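Local atomic coordinates of CaaX farnesyltransferase beta subunit Ram1 (PDB entry 4L9P), a protein that probably binds CaaX protein substrates and, paired with its alpha subunit, transfers a farnesyl group from farnesyl diphosphate to their cysteine, with the help of zinc. Residues L234-G239 against G247-R252; G239-C244 against R252-A257; G405-I410 against G483-N488. All blocks are in the same frame, centred on the assembly; numbering follows the deposited sequence.

Interaction 1 of 3, residues L234-G239 against G247-R252; sequences LKQPDG and GEEDVR. With FII ([(3,7,11-trimethyl-dodeca-2,6,10-trienyloxycarbamoyl)-methyl]-phosphonic acid), chain Q; EDO (1,2-ethanediol), chain O.
The carboxylates of Asp238 and Glu249 converge from the two segments with their planes 68° apart; the closest pair is Asp238 OD1 and Glu249 OE2, 2.5 Å, a separation at which one of the two acids probably holds a proton and donates it. The guanidinium of Arg252 has Glu248 CG and Asp250 CG at its edge, and Tyr123 of the alpha subunit makes a cation-pi contact with it. Arg252 grips Asp250 side-on through NE and NH2. The link from Arg252 NH2 to the syn lone pair of Asp250 OD2 is 2.7 Å long, and Arg252 NH2 also donates to the anti lone pair of Glu248 OE2, at 2.8 Å. Both NH2 bonds lie in the guanidinium plane, whereas the bond from NE to Asp250 OD1 is tilted 28° from it. Arg252 NH1 bonds to the backbone of the bound peptide, while Arg252 CG lies 3.8 Å from C11 of the isoprenoid analogue.

Gln236 to Gly239 form a type I beta turn in the loop that joins helices 224-234 and 251-263 of the alpha-alpha toroid, and Asp238 N at this turn donates to O1 of a 1,2-ethanediol, probably a crystallisation molecule (2.9 Å). Glu249, two residues ahead of helix 251-263, meets the turn; Asp250 is the N-cap of that helix, and the capping bond from Arg252 N is weak.

Asp238 OD1 is also the acceptor for Gly240 N, which helps to fix the aspartate. Glu249 spans the gap with CG anti to its backbone N (chi1 -177°) and the rest of the chain extended. Its other oxygen lies beside Gln236, where Glu249 OE1 is 3.5 Å from Gln236 CG as the two side chains pass alongside one another, running in opposite senses.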
loop_
_atom_site.group_PDB
_atom_site.type_symbol
_atom_site.label_atom_id
_atom_site.label_comp_id
_atom_site.label_asym_id
_atom_site.label_seq_id
_atom_site.Cartn_x
_atom_site.Cartn_y
_atom_site.Cartn_z
ATOM N N LEU B 234 -9.286 0.276 -18.690
ATOM C CA LEU B 234 -8.162 0.584 -17.798
ATOM C C LEU B 234 -6.958 -0.309 -18.024
ATOM O O LEU B 234 -5.864 -0.002 -17.549
ATOM C CB LEU B 234 -8.613 0.490 -16.361
ATOM C CG LEU B 234 -9.858 1.332 -16.011
ATOM C CD1 LEU B 234 -10.190 1.188 -14.532
ATOM C CD2 LEU B 234 -9.782 2.859 -16.316
ATOM N N LYS B 235 -7.152 -1.453 -18.709
ATOM C CA LYS B 235 -6.053 -2.381 -18.902
ATOM C C LYS B 235 -5.012 -1.747 -19.793
ATOM O O LYS B 235 -5.348 -1.255 -20.883
ATOM C CB LYS B 235 -6.612 -3.682 -19.559
ATOM C CG LYS B 235 -5.565 -4.740 -19.791
ATOM C CD LYS B 235 -5.071 -5.408 -18.499
ATOM C CE LYS B 235 -4.098 -6.568 -18.868
ATOM N NZ LYS B 235 -3.616 -7.292 -17.681
ATOM N N GLN B 236 -3.754 -1.788 -19.372
ATOM C CA GLN B 236 -2.663 -1.149 -20.098
ATOM C C GLN B 236 -1.784 -2.154 -20.829
ATOM O O GLN B 236 -1.737 -3.326 -20.463
ATOM C CB GLN B 236 -1.771 -0.389 -19.117
ATOM C CG GLN B 236 -2.528 0.730 -18.378
ATOM C CD GLN B 236 -3.222 1.696 -19.376
ATOM O OE1 GLN B 236 -4.497 1.892 -19.364
ATOM N NE2 GLN B 236 -2.430 2.280 -20.223
ATOM N N PRO B 237 -1.010 -1.705 -21.834
ATOM C CA PRO B 237 -0.147 -2.642 -22.583
ATOM C C PRO B 237 0.840 -3.398 -21.709
ATOM O O PRO B 237 1.188 -4.532 -22.029
ATOM C CB PRO B 237 0.631 -1.715 -23.515
ATOM C CG PRO B 237 -0.380 -0.603 -23.760
ATOM C CD PRO B 237 -1.012 -0.351 -22.416
ATOM N N ASP B 238 1.310 -2.763 -20.634
ATOM C CA ASP B 238 2.289 -3.409 -19.766
ATOM C C ASP B 238 1.688 -4.388 -18.766
ATOM O O ASP B 238 2.419 -4.952 -17.949
ATOM C CB ASP B 238 3.194 -2.392 -19.045
ATOM C CG ASP B 238 2.482 -1.632 -17.947
ATOM O OD1 ASP B 238 1.258 -1.785 -17.758
ATOM O OD2 ASP B 238 3.196 -0.900 -17.242
ATOM N N GLY B 239 0.377 -4.627 -18.869
ATOM C CA GLY B 239 -0.254 -5.624 -18.025
ATOM C C GLY B 239 -0.989 -5.105 -16.795
ATOM O O GLY B 239 -1.847 -5.774 -16.236
ATOM N N GLY B 247 -6.062 8.412 -15.819
ATOM C CA GLY B 247 -5.409 8.486 -14.508
ATOM C C GLY B 247 -4.130 7.681 -14.420
ATOM O O GLY B 247 -3.665 7.037 -15.358
ATOM N N GLU B 248 -3.564 7.700 -13.231
ATOM C CA GLU B 248 -2.286 7.038 -12.987
ATOM C C GLU B 248 -2.405 5.492 -12.995
ATOM O O GLU B 248 -3.475 4.907 -12.702
ATOM C CB GLU B 248 -1.664 7.450 -11.625
ATOM C CG GLU B 248 -2.543 7.125 -10.408
ATOM C CD GLU B 248 -3.595 8.191 -10.021
ATOM O OE1 GLU B 248 -3.972 9.039 -10.844
ATOM O OE2 GLU B 248 -4.055 8.171 -8.859
ATOM N N GLU B 249 -1.280 4.857 -13.335
ATOM C CA GLU B 249 -1.145 3.390 -13.291
ATOM C C GLU B 249 -0.252 2.997 -12.133
ATOM O O GLU B 249 0.922 3.326 -12.107
ATOM C CB GLU B 249 -0.537 2.903 -14.596
ATOM C CG GLU B 249 -0.440 1.353 -14.610
ATOM C CD GLU B 249 0.117 0.765 -15.852
ATOM O OE1 GLU B 249 0.496 1.485 -16.815
ATOM O OE2 GLU B 249 0.218 -0.493 -15.887
ATOM N N ASP B 250 -0.831 2.185 -11.241
ATOM C CA ASP B 250 -0.054 1.663 -10.098
ATOM C C ASP B 250 -0.780 0.459 -9.578
ATOM O O ASP B 250 -1.862 0.115 -10.060
ATOM C CB ASP B 250 0.214 2.759 -9.027
ATOM C CG ASP B 250 -1.039 3.289 -8.393
ATOM O OD1 ASP B 250 -1.906 2.475 -8.037
ATOM O OD2 ASP B 250 -1.158 4.545 -8.243
ATOM N N VAL B 251 -0.134 -0.216 -8.631
ATOM C CA VAL B 251 -0.668 -1.506 -8.212
ATOM C C VAL B 251 -2.009 -1.391 -7.462
ATOM O O VAL B 251 -2.715 -2.399 -7.422
ATOM C CB VAL B 251 0.337 -2.282 -7.364
ATOM C CG1 VAL B 251 1.648 -2.616 -8.184
ATOM C CG2 VAL B 251 0.577 -1.563 -6.078
ATOM N N ARG B 252 -2.412 -0.220 -6.948
ATOM C CA ARG B 252 -3.813 -0.035 -6.505
ATOM C C ARG B 252 -4.765 -0.307 -7.596
ATOM O O ARG B 252 -5.830 -0.912 -7.373
ATOM C CB ARG B 252 -4.166 1.426 -6.147
ATOM C CG ARG B 252 -3.411 1.855 -5.024
ATOM C CD ARG B 252 -3.766 3.421 -4.844
ATOM N NE ARG B 252 -3.331 4.184 -6.004
ATOM C CZ ARG B 252 -3.996 5.243 -6.524
ATOM N NH1 ARG B 252 -5.100 5.733 -5.978
ATOM N NH2 ARG B 252 -3.514 5.785 -7.558
HETATM C C1 FII Q . -6.491 -0.491 -2.010
HETATM C C2 FII Q . -5.722 0.790 -1.825
HETATM C C6 FII Q . -6.312 1.981 -2.454
HETATM C C10 FII Q . -4.313 0.694 -1.404
HETATM C C11 FII Q . -3.384 1.900 -1.263
HETATM C C12 FII Q . -3.328 2.265 0.249
HETATM C C15 FII Q . -2.154 3.118 0.720
HETATM C C18 FII Q . -2.053 3.506 2.190
HETATM C C22 FII Q . -1.442 3.880 -0.353
HETATM C C23 FII Q . -0.076 4.411 0.053
HETATM C C24 FII Q . 0.466 5.364 -0.943
HETATM C C27 FII Q . 1.552 6.197 -0.339
HETATM C C30 FII Q . 2.949 5.616 -0.465
HETATM C C34 FII Q . 1.282 7.653 -0.328
HETATM C C35 FII Q . 2.354 8.679 -0.024
HETATM O O36 FII Q . 2.085 9.350 1.193
HETATM N N42 FII Q . 1.925 8.550 2.292
HETATM C C43 FII Q . 3.073 8.511 3.097
HETATM O O44 FII Q . 4.143 9.083 2.840
HETATM C C45 FII Q . 2.878 7.694 4.366
HETATM P P46 FII Q . 4.421 6.816 4.948
HETATM O O49 FII Q . 4.993 6.160 3.747
HETATM O O50 FII Q . 5.301 7.824 5.620
HETATM O O51 FII Q . 3.841 5.802 5.956
HETATM C C1 EDO O . 1.399 0.783 -19.524
HETATM O O1 EDO O . 1.640 0.098 -20.761
HETATM C C2 EDO O . 1.079 2.272 -19.616
HETATM O O2 EDO O . 0.090 2.765 -20.524
#

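Interaction 2 of 3, residues G239-C244 against R252-A257; sequences GGFTVC and RGAYCA. With FII ([(3,7,11-trimethyl-dodeca-2,6,10-trienyloxycarbamoyl)-methyl]-phosphonic acid), chain Q.
Phe241 and Val243 bring the loop down on the first turns of helix 251-263 at Gly253, where the lack of a side chain lets the backbones come close: the CA atoms of Val243 and Gly253 are 4.6 Å apart. This is the tight part. Phe241 CB packs on Gly253 C at 3.7 Å, and the methyl CB of Ala257 sits over one face of the Phe241 ring in a CH-pi contact, 4.2 Å from the centroid and 19° off the ring normal. Phe241 CD1 also comes within 3.7 Å of Ala254 CA, an oblique approach. On the other flank, Val243 CG1, anti to the carbonyl carbon (chi1 -63°), reaches over one face of the Arg252 guanidinium, 3.6 Å from Arg252 NH2; Asp250 holds this group by a salt bridge.

The looser side is at Thr242, whose CB points away from the helix, and whose carbonyl O comes no nearer than 4.4 Å to Gly253 CA. No hydrogen bond joins the segments; the contact is made by van der Waals packing, and all touching residues are buried. This helix of the alpha-alpha toroid carries Arg252, Tyr255 and Cys256 of the ligand pocket, with Cys256 SG 3.8 Å from C1 of the isoprenoid analogue. Phe241 also packs on Leu234, and Ala257 on Leu231, both of helix 224-234. Val243 and Cys256 touch Val200 of helix 200-213, and Tyr255 and Arg252 lean on helix 312-323.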
loop_
_atom_site.group_PDB
_atom_site.type_symbol
_atom_site.label_atom_id
_atom_site.label_comp_id
_atom_site.label_asym_id
_atom_site.label_seq_id
_atom_site.Cartn_x
_atom_site.Cartn_y
_atom_site.Cartn_z
ATOM N N GLY B 239 0.377 -4.627 -18.869
ATOM C CA GLY B 239 -0.254 -5.624 -18.025
ATOM C C GLY B 239 -0.989 -5.105 -16.795
ATOM O O GLY B 239 -1.847 -5.774 -16.236
ATOM N N GLY B 240 -0.638 -3.884 -16.392
ATOM C CA GLY B 240 -1.301 -3.236 -15.266
ATOM C C GLY B 240 -2.586 -2.533 -15.638
ATOM O O GLY B 240 -3.130 -2.657 -16.777
ATOM N N PHE B 241 -3.070 -1.711 -14.691
ATOM C CA PHE B 241 -4.343 -0.999 -14.839
ATOM C C PHE B 241 -4.156 0.429 -14.352
ATOM O O PHE B 241 -3.536 0.685 -13.300
ATOM C CB PHE B 241 -5.413 -1.627 -13.923
ATOM C CG PHE B 241 -5.878 -2.959 -14.383
ATOM C CD1 PHE B 241 -5.152 -4.121 -14.083
ATOM C CD2 PHE B 241 -7.035 -3.031 -15.148
ATOM C CE1 PHE B 241 -5.638 -5.382 -14.548
ATOM C CE2 PHE B 241 -7.502 -4.293 -15.650
ATOM C CZ PHE B 241 -6.799 -5.455 -15.349
ATOM N N THR B 242 -4.720 1.379 -15.091
ATOM C CA THR B 242 -4.898 2.715 -14.534
ATOM C C THR B 242 -6.059 2.737 -13.580
ATOM O O THR B 242 -6.892 1.817 -13.581
ATOM C CB THR B 242 -5.147 3.749 -15.688
ATOM O OG1 THR B 242 -6.180 3.257 -16.579
ATOM C CG2 THR B 242 -3.848 3.976 -16.489
ATOM N N VAL B 243 -6.126 3.775 -12.735
ATOM C CA VAL B 243 -7.174 3.810 -11.721
ATOM C C VAL B 243 -8.456 4.441 -12.254
ATOM O O VAL B 243 -9.545 4.270 -11.685
ATOM C CB VAL B 243 -6.712 4.539 -10.439
ATOM C CG1 VAL B 243 -5.517 3.725 -9.807
ATOM C CG2 VAL B 243 -6.266 6.008 -10.746
ATOM N N CYS B 244 -8.331 5.153 -13.369
ATOM C CA CYS B 244 -9.480 5.742 -14.039
ATOM C C CYS B 244 -8.994 6.093 -15.432
ATOM O O CYS B 244 -7.748 6.062 -15.696
ATOM C CB CYS B 244 -10.027 6.993 -13.293
ATOM S SG CYS B 244 -8.919 8.361 -13.175
ATOM N N ARG B 252 -2.412 -0.220 -6.948
ATOM C CA ARG B 252 -3.813 -0.035 -6.505
ATOM C C ARG B 252 -4.765 -0.307 -7.596
ATOM O O ARG B 252 -5.830 -0.912 -7.373
ATOM C CB ARG B 252 -4.166 1.426 -6.147
ATOM C CG ARG B 252 -3.411 1.855 -5.024
ATOM C CD ARG B 252 -3.766 3.421 -4.844
ATOM N NE ARG B 252 -3.331 4.184 -6.004
ATOM C CZ ARG B 252 -3.996 5.243 -6.524
ATOM N NH1 ARG B 252 -5.100 5.733 -5.978
ATOM N NH2 ARG B 252 -3.514 5.785 -7.558
ATOM N N GLY B 253 -4.473 0.163 -8.788
ATOM C CA GLY B 253 -5.335 -0.059 -9.934
ATOM C C GLY B 253 -5.512 -1.526 -10.180
ATOM O O GLY B 253 -6.655 -1.987 -10.324
ATOM N N ALA B 254 -4.398 -2.280 -10.189
ATOM C CA ALA B 254 -4.486 -3.692 -10.444
ATOM C C ALA B 254 -5.310 -4.412 -9.353
ATOM O O ALA B 254 -6.183 -5.223 -9.651
ATOM C CB ALA B 254 -3.105 -4.301 -10.512
ATOM N N TYR B 255 -4.957 -4.186 -8.071
ATOM C CA TYR B 255 -5.643 -4.890 -6.994
ATOM C C TYR B 255 -7.127 -4.516 -6.938
ATOM O O TYR B 255 -8.021 -5.405 -6.856
ATOM C CB TYR B 255 -4.966 -4.509 -5.663
ATOM C CG TYR B 255 -5.759 -4.909 -4.460
ATOM C CD1 TYR B 255 -5.896 -6.253 -4.075
ATOM C CD2 TYR B 255 -6.381 -3.927 -3.699
ATOM C CE1 TYR B 255 -6.685 -6.589 -2.978
ATOM C CE2 TYR B 255 -7.149 -4.241 -2.608
ATOM C CZ TYR B 255 -7.317 -5.581 -2.246
ATOM O OH TYR B 255 -8.129 -5.878 -1.162
ATOM N N CYS B 256 -7.459 -3.214 -6.992
ATOM C CA CYS B 256 -8.872 -2.845 -6.903
ATOM C C CYS B 256 -9.676 -3.347 -8.109
ATOM O O CYS B 256 -10.802 -3.833 -7.919
ATOM C CB CYS B 256 -9.024 -1.331 -6.821
ATOM S SG CYS B 256 -8.400 -0.593 -5.265
ATOM N N ALA B 257 -9.100 -3.253 -9.321
ATOM C CA ALA B 257 -9.818 -3.744 -10.486
ATOM C C ALA B 257 -10.067 -5.240 -10.367
ATOM O O ALA B 257 -11.168 -5.734 -10.704
ATOM C CB ALA B 257 -9.013 -3.449 -11.764
HETATM C C1 FII Q . -6.491 -0.491 -2.010
HETATM C C2 FII Q . -5.722 0.790 -1.825
HETATM C C6 FII Q . -6.312 1.981 -2.454
HETATM C C10 FII Q . -4.313 0.694 -1.404
HETATM C C11 FII Q . -3.384 1.900 -1.263
HETATM C C12 FII Q . -3.328 2.265 0.249
HETATM C C15 FII Q . -2.154 3.118 0.720
HETATM C C18 FII Q . -2.053 3.506 2.190
HETATM C C22 FII Q . -1.442 3.880 -0.353
HETATM C C23 FII Q . -0.076 4.411 0.053
HETATM C C24 FII Q . 0.466 5.364 -0.943
HETATM C C27 FII Q . 1.552 6.197 -0.339
HETATM C C30 FII Q . 2.949 5.616 -0.465
HETATM C C34 FII Q . 1.282 7.653 -0.328
HETATM C C35 FII Q . 2.354 8.679 -0.024
HETATM O O36 FII Q . 2.085 9.350 1.193
HETATM N N42 FII Q . 1.925 8.550 2.292
HETATM C C43 FII Q . 3.073 8.511 3.097
HETATM O O44 FII Q . 4.143 9.083 2.840
HETATM C C45 FII Q . 2.878 7.694 4.366
HETATM P P46 FII Q . 4.421 6.816 4.948
HETATM O O49 FII Q . 4.993 6.160 3.747
HETATM O O50 FII Q . 5.301 7.824 5.620
HETATM O O51 FII Q . 3.841 5.802 5.956
#

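Interaction 3 of 3, residues G405-I410 against G483-N488; sequences GLTRYI and GVFTEN
Thr407, on helix 403-413 of the alpha-alpha toroid, packs against Val484 and Phe485 in the loop that leads from strand 468-471 towards helix 502-513. The threonine is turned so that its two branches do different work. OG1 stands anti to the carbonyl carbon (chi1 -62°) and bonds back to Arg403 O, one turn earlier in the helix, whereas CG2, anti to the backbone N, is presented to the loop. Val484 answers with a single methyl: CG2 lies between its own backbone N and carbonyl carbon, and the two side chains cross so that Val484 CG2 is 3.6 Å from Thr407 CB and 3.7 Å from Thr407 CG2.

Phe485 also takes the position between N and C for its CG (chi1 51°), which folds the ring back over Gly483. Gly483 C lies 4.0 Å above one face of the Phe485 ring, near its rim, while Thr407 OG1 and Glu487 OE2 are at the edge. Val444 of helix 431-444 touches both Thr407 and Phe485, filling in the same apolar patch. Arg408 approaches through CG, 4.5 Å from Val484 CG2; Arg408 NE forms a salt bridge with Glu404, and Arg408 NH1 a hydrogen bond to Tyr119 O. No hydrogen bond links the segments, and the amide Phe485 N, 3.8 Å from Thr407 CG2, is buried without a partner.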
loop_
_atom_site.group_PDB
_atom_site.type_symbol
_atom_site.label_atom_id
_atom_site.label_comp_id
_atom_site.label_asym_id
_atom_site.label_seq_id
_atom_site.Cartn_x
_atom_site.Cartn_y
_atom_site.Cartn_z
ATOM N N GLY B 405 3.565 -7.716 19.650
ATOM C CA GLY B 405 3.929 -6.322 19.370
ATOM C C GLY B 405 2.832 -5.543 18.660
ATOM O O GLY B 405 2.485 -4.415 19.026
ATOM N N LEU B 406 2.233 -6.167 17.649
ATOM C CA LEU B 406 1.203 -5.457 16.899
ATOM C C LEU B 406 -0.004 -5.156 17.760
ATOM O O LEU B 406 -0.624 -4.100 17.678
ATOM C CB LEU B 406 0.832 -6.264 15.647
ATOM C CG LEU B 406 -0.202 -5.580 14.780
ATOM C CD1 LEU B 406 0.323 -4.233 14.276
ATOM C CD2 LEU B 406 -0.661 -6.503 13.605
ATOM N N THR B 407 -0.356 -6.165 18.585
ATOM C CA THR B 407 -1.508 -6.021 19.444
ATOM C C THR B 407 -1.289 -4.915 20.500
ATOM O O THR B 407 -2.189 -4.100 20.766
ATOM C CB THR B 407 -1.785 -7.335 20.161
ATOM O OG1 THR B 407 -2.086 -8.317 19.167
ATOM C CG2 THR B 407 -3.034 -7.193 21.030
ATOM N N ARG B 408 -0.087 -4.877 21.075
ATOM C CA ARG B 408 0.241 -3.775 21.985
ATOM C C ARG B 408 0.138 -2.435 21.281
ATOM O O ARG B 408 -0.388 -1.477 21.839
ATOM C CB ARG B 408 1.639 -3.926 22.587
ATOM C CG ARG B 408 1.728 -5.158 23.516
ATOM C CD ARG B 408 3.140 -5.178 24.192
ATOM N NE ARG B 408 3.208 -6.341 25.117
ATOM C CZ ARG B 408 2.667 -6.367 26.334
ATOM N NH1 ARG B 408 2.112 -5.270 26.852
ATOM N NH2 ARG B 408 2.710 -7.523 27.018
ATOM N N TYR B 409 0.716 -2.312 20.054
ATOM C CA TYR B 409 0.639 -1.029 19.429
ATOM C C TYR B 409 -0.792 -0.603 19.179
ATOM O O TYR B 409 -1.166 0.518 19.463
ATOM C CB TYR B 409 1.382 -1.110 18.087
ATOM C CG TYR B 409 1.525 0.278 17.422
ATOM C CD1 TYR B 409 2.188 1.342 18.090
ATOM C CD2 TYR B 409 0.802 0.553 16.233
ATOM C CE1 TYR B 409 2.208 2.604 17.550
ATOM C CE2 TYR B 409 0.856 1.836 15.639
ATOM C CZ TYR B 409 1.491 2.855 16.344
ATOM O OH TYR B 409 1.498 4.135 15.842
ATOM N N ILE B 410 -1.635 -1.500 18.683
ATOM C CA ILE B 410 -3.016 -1.091 18.408
ATOM C C ILE B 410 -3.782 -0.763 19.682
ATOM O O ILE B 410 -4.379 0.329 19.788
ATOM C CB ILE B 410 -3.734 -2.237 17.656
ATOM C CG1 ILE B 410 -3.114 -2.448 16.238
ATOM C CG2 ILE B 410 -5.263 -1.940 17.544
ATOM C CD1 ILE B 410 -3.551 -3.739 15.587
ATOM N N GLY B 483 -1.058 -14.552 21.798
ATOM C CA GLY B 483 -2.201 -13.685 21.666
ATOM C C GLY B 483 -2.399 -12.935 22.958
ATOM O O GLY B 483 -2.816 -13.519 23.973
ATOM N N VAL B 484 -2.093 -11.634 22.949
ATOM C CA VAL B 484 -2.113 -10.802 24.176
ATOM C C VAL B 484 -3.329 -9.901 24.260
ATOM O O VAL B 484 -3.507 -9.154 25.228
ATOM C CB VAL B 484 -0.800 -9.987 24.371
ATOM C CG1 VAL B 484 0.383 -10.932 24.374
ATOM C CG2 VAL B 484 -0.599 -8.947 23.213
ATOM N N PHE B 485 -4.202 -9.986 23.255
ATOM C CA PHE B 485 -5.581 -9.467 23.409
ATOM C C PHE B 485 -6.333 -10.424 24.386
ATOM O O PHE B 485 -5.900 -11.549 24.611
ATOM C CB PHE B 485 -6.263 -9.478 22.018
ATOM C CG PHE B 485 -6.150 -10.794 21.322
ATOM C CD1 PHE B 485 -7.103 -11.802 21.536
ATOM C CD2 PHE B 485 -5.078 -11.054 20.465
ATOM C CE1 PHE B 485 -6.950 -13.085 20.959
ATOM C CE2 PHE B 485 -4.910 -12.334 19.882
ATOM C CZ PHE B 485 -5.866 -13.341 20.129
ATOM N N THR B 486 -7.464 -9.957 24.853
ATOM C CA THR B 486 -8.358 -10.898 25.596
ATOM C C THR B 486 -9.419 -11.421 24.622
ATOM O O THR B 486 -9.669 -10.841 23.527
ATOM C CB THR B 486 -9.109 -10.188 26.730
ATOM O OG1 THR B 486 -10.134 -9.342 26.172
ATOM C CG2 THR B 486 -8.160 -9.440 27.667
ATOM N N GLU B 487 -10.114 -12.508 24.986
ATOM C CA GLU B 487 -11.214 -12.944 24.117
ATOM C C GLU B 487 -12.348 -11.947 24.062
ATOM O O GLU B 487 -13.045 -11.885 23.068
ATOM C CB GLU B 487 -11.706 -14.336 24.555
ATOM C CG GLU B 487 -10.635 -15.396 24.170
ATOM C CD GLU B 487 -10.531 -15.511 22.665
ATOM O OE1 GLU B 487 -11.573 -15.308 21.981
ATOM O OE2 GLU B 487 -9.407 -15.787 22.169
ATOM N N ASN B 488 -12.492 -11.113 25.097
ATOM C CA ASN B 488 -13.442 -10.019 25.050
ATOM C C ASN B 488 -13.114 -9.014 23.924
ATOM O O ASN B 488 -14.006 -8.276 23.499
ATOM C CB ASN B 488 -13.475 -9.265 26.364
ATOM C CG ASN B 488 -14.534 -9.782 27.333
ATOM O OD1 ASN B 488 -15.140 -10.837 27.136
ATOM N ND2 ASN B 488 -14.768 -8.982 28.355
#

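In the fold
Interactions 1 and 2 are two halves of one junction. Their centres are 5 Å apart, their segments alternate along the chain, and they share Gly239 and Arg252. Backbone links probably tie them together, with Glu248 O 2.9 Å from Val243 N and Leu234 O 3.0 Å from Thr242 N. Through Arg252 both reach the isoprenoid analogue, and interaction 2 adds Tyr255 and Cys256 to its pocket; the Arg252 side chain is still about 13 Å from the zinc. Interaction 3 lies on the opposite side of the chain's centre, its centre 38 Å from that of interaction 1 and 34 Å from that of interaction 2, away from the pocket.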